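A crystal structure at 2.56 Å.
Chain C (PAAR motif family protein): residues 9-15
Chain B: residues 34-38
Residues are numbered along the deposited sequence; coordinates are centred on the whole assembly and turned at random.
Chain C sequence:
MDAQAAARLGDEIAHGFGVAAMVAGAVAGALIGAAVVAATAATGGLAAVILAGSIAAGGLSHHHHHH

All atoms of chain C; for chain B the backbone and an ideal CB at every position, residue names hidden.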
# COMPACT_ATOMS: atom_id res chain seq x y z
N LEU C 9 4.87 0.51 10.47
CA LEU C 9 4.00 1.14 9.49
C LEU C 9 2.70 1.61 10.13
O LEU C 9 2.31 2.77 10.00
CB LEU C 9 3.71 0.17 8.34
CG LEU C 9 3.08 0.75 7.07
CD1 LEU C 9 3.81 1.99 6.58
CD2 LEU C 9 3.05 -0.32 5.98
N GLY C 10 2.02 0.71 10.84
CA GLY C 10 0.77 1.08 11.48
C GLY C 10 0.94 2.24 12.45
O GLY C 10 0.06 3.10 12.56
N ASP C 11 2.06 2.27 13.16
CA ASP C 11 2.34 3.39 14.05
C ASP C 11 2.56 4.68 13.25
O ASP C 11 1.97 5.72 13.56
CB ASP C 11 3.57 3.08 14.90
CG ASP C 11 3.88 4.18 15.90
OD1 ASP C 11 3.14 4.29 16.90
OD2 ASP C 11 4.85 4.94 15.67
N GLU C 12 3.41 4.62 12.23
CA GLU C 12 3.74 5.83 11.47
C GLU C 12 2.49 6.45 10.84
O GLU C 12 2.30 7.67 10.92
CB GLU C 12 4.78 5.51 10.40
CG GLU C 12 6.21 5.88 10.81
CD GLU C 12 7.27 5.27 9.91
OE1 GLU C 12 6.92 4.85 8.79
OE2 GLU C 12 8.44 5.21 10.33
N ILE C 13 1.64 5.63 10.23
CA ILE C 13 0.47 6.17 9.54
C ILE C 13 -0.53 6.74 10.53
O ILE C 13 -1.24 7.71 10.22
CB ILE C 13 -0.16 5.08 8.66
CG1 ILE C 13 0.71 4.87 7.42
CG2 ILE C 13 -1.58 5.47 8.26
CD1 ILE C 13 0.72 3.45 6.91
N ALA C 14 -0.62 6.17 11.73
CA ALA C 14 -1.53 6.71 12.73
C ALA C 14 -1.16 8.15 13.10
O ALA C 14 -2.04 8.98 13.34
CB ALA C 14 -1.53 5.83 13.98
N HIS C 15 0.13 8.45 13.13
CA HIS C 15 0.62 9.76 13.55
C HIS C 15 0.83 10.72 12.38
O HIS C 15 1.51 11.74 12.54
CB HIS C 15 1.91 9.60 14.35
CG HIS C 15 1.75 8.79 15.59
ND1 HIS C 15 1.97 7.43 15.63
CD2 HIS C 15 1.36 9.14 16.84
CE1 HIS C 15 1.73 6.97 16.85
NE2 HIS C 15 1.36 7.99 17.60
N UNK B 34 -6.69 8.56 20.30
CA UNK B 34 -5.97 9.18 19.21
C UNK B 34 -6.22 8.42 17.91
O UNK B 34 -6.91 7.40 17.88
CB UNK B 34 -4.47 9.24 19.52
N UNK B 35 -5.64 8.93 16.83
CA UNK B 35 -5.73 8.25 15.55
C UNK B 35 -5.13 6.85 15.66
O UNK B 35 -4.20 6.60 16.43
CB UNK B 35 -5.02 9.06 14.46
N UNK B 36 -5.70 5.93 14.89
CA UNK B 36 -5.18 4.58 14.75
C UNK B 36 -4.98 4.30 13.27
O UNK B 36 -5.31 5.13 12.41
CB UNK B 36 -6.12 3.55 15.39
N UNK B 37 -4.42 3.14 12.96
CA UNK B 37 -4.25 2.71 11.58
C UNK B 37 -4.80 1.30 11.43
O UNK B 37 -4.78 0.49 12.37
CB UNK B 37 -2.78 2.77 11.16
N UNK B 38 -5.31 1.03 10.24
CA UNK B 38 -5.85 -0.27 9.86
C UNK B 38 -5.18 -0.65 8.55
O UNK B 38 -5.33 0.07 7.55
CB UNK B 38 -7.37 -0.24 9.73

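Residues 9-14 of chain C form the end of a helix, and strand 36-38 of chain B crosses it at 127° between N-to-C directions, the two axes approaching to 6.6 Å. The closest CA atoms are those of position 36 and A14(C), 4.7 Å apart.

At position 34 the backbone is extended, with phi/psi of -95/177, and CA-to-CB points toward chain C. Even so, no atom of residues 9-15 lies within 5.5 Å of the ideal CB. Open space of this kind sets little limit on size or polarity, and a long polar or charged chain would be as acceptable as a small one. The deposited residue is R34(B), in an all-m rotamer for chi1 to chi3. It is poorly ordered and makes no contact with the helix.

Position 35 is more constrained. Its CB points toward chain C and sits tightly against the end of the helix, 3.2 Å from A14(C) O, while H15(C) N is 5.4 Å away. The carbonyl belongs to the last helical residue, so a chain branched at CB could crowd it, whereas an unbranched chain can take a rotamer that keeps its next atom clear of the carbonyl. Alanine, serine or a longer flexible residue would all be reasonable, and the phi/psi of -59/148 would also be compatible with proline. The residue is E35(B). Its CB makes the close approach to A14(C) O, and chi1 of -71° (m) with chi2 of 90° (p) leaves OE1 of E35(B) 4.3 Å from A14(C) O, farther than the CB. OE1 of E35(B) lies 3.5 Å from NE of R34(B), a salt bridge of charges alone, since no N-H points at the oxygen.

At position 36 the strand begins and CA-to-CB points away from the helix; the ideal CB is still 5.3 Å from A14(C) CB. The helix therefore says little about the side chain, and small or large residues could be accommodated on its account. The residue is A36(B), which meets chain C through its backbone: its C atom is 3.8 Å from A14(C) CB, so the small methyl of A14(C) packs against the main chain itself.

Position 37 turns back toward the helix. Its ideal CB is 3.2 Å from G10(C) O and 4.1 Å from both A14(C) N and I13(C) CG2, leaving little room but offering an acceptor. Alanine would fit; a short donor such as serine would also use the carbonyl. The residue is S37(B), with chi1 at 66° (p). Its OG donates a hydrogen bond to G10(C) O at 2.5 Å, although the modelled place of this oxygen is less sure. The same carbonyl accepts the helical bond from A14(C) N at 3.3 Å. With OG as modelled, an ideal CB on G10(C) would lie 2.9 Å from S37(B) OG, a clash.

Position 38 points away, with nothing of the helix near its CB, so many residues would serve. It is F38(B), whose ring makes no contact with residues 9-15.

Chain B (34-38) REASF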
# COMPACT_ATOMS: atom_id res chain seq x y z
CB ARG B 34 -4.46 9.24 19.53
CG ARG B 34 -4.07 10.28 20.56
CD ARG B 34 -4.38 11.70 20.08
NE ARG B 34 -3.45 12.19 19.06
CZ ARG B 34 -3.45 13.43 18.58
NH1 ARG B 34 -4.33 14.32 19.02
NH2 ARG B 34 -2.57 13.79 17.66
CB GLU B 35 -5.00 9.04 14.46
CG GLU B 35 -5.68 10.33 14.05
CD GLU B 35 -5.23 11.53 14.87
OE1 GLU B 35 -4.40 11.35 15.79
OE2 GLU B 35 -5.71 12.65 14.59
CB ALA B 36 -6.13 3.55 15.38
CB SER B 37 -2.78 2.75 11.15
OG SER B 37 -2.00 1.81 11.87
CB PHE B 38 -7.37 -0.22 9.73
CG PHE B 38 -7.99 -1.55 9.51
CD1 PHE B 38 -8.09 -2.46 10.54
CD2 PHE B 38 -8.49 -1.90 8.27
CE1 PHE B 38 -8.66 -3.69 10.35
CE2 PHE B 38 -9.08 -3.14 8.07
CZ PHE B 38 -9.15 -4.04 9.12
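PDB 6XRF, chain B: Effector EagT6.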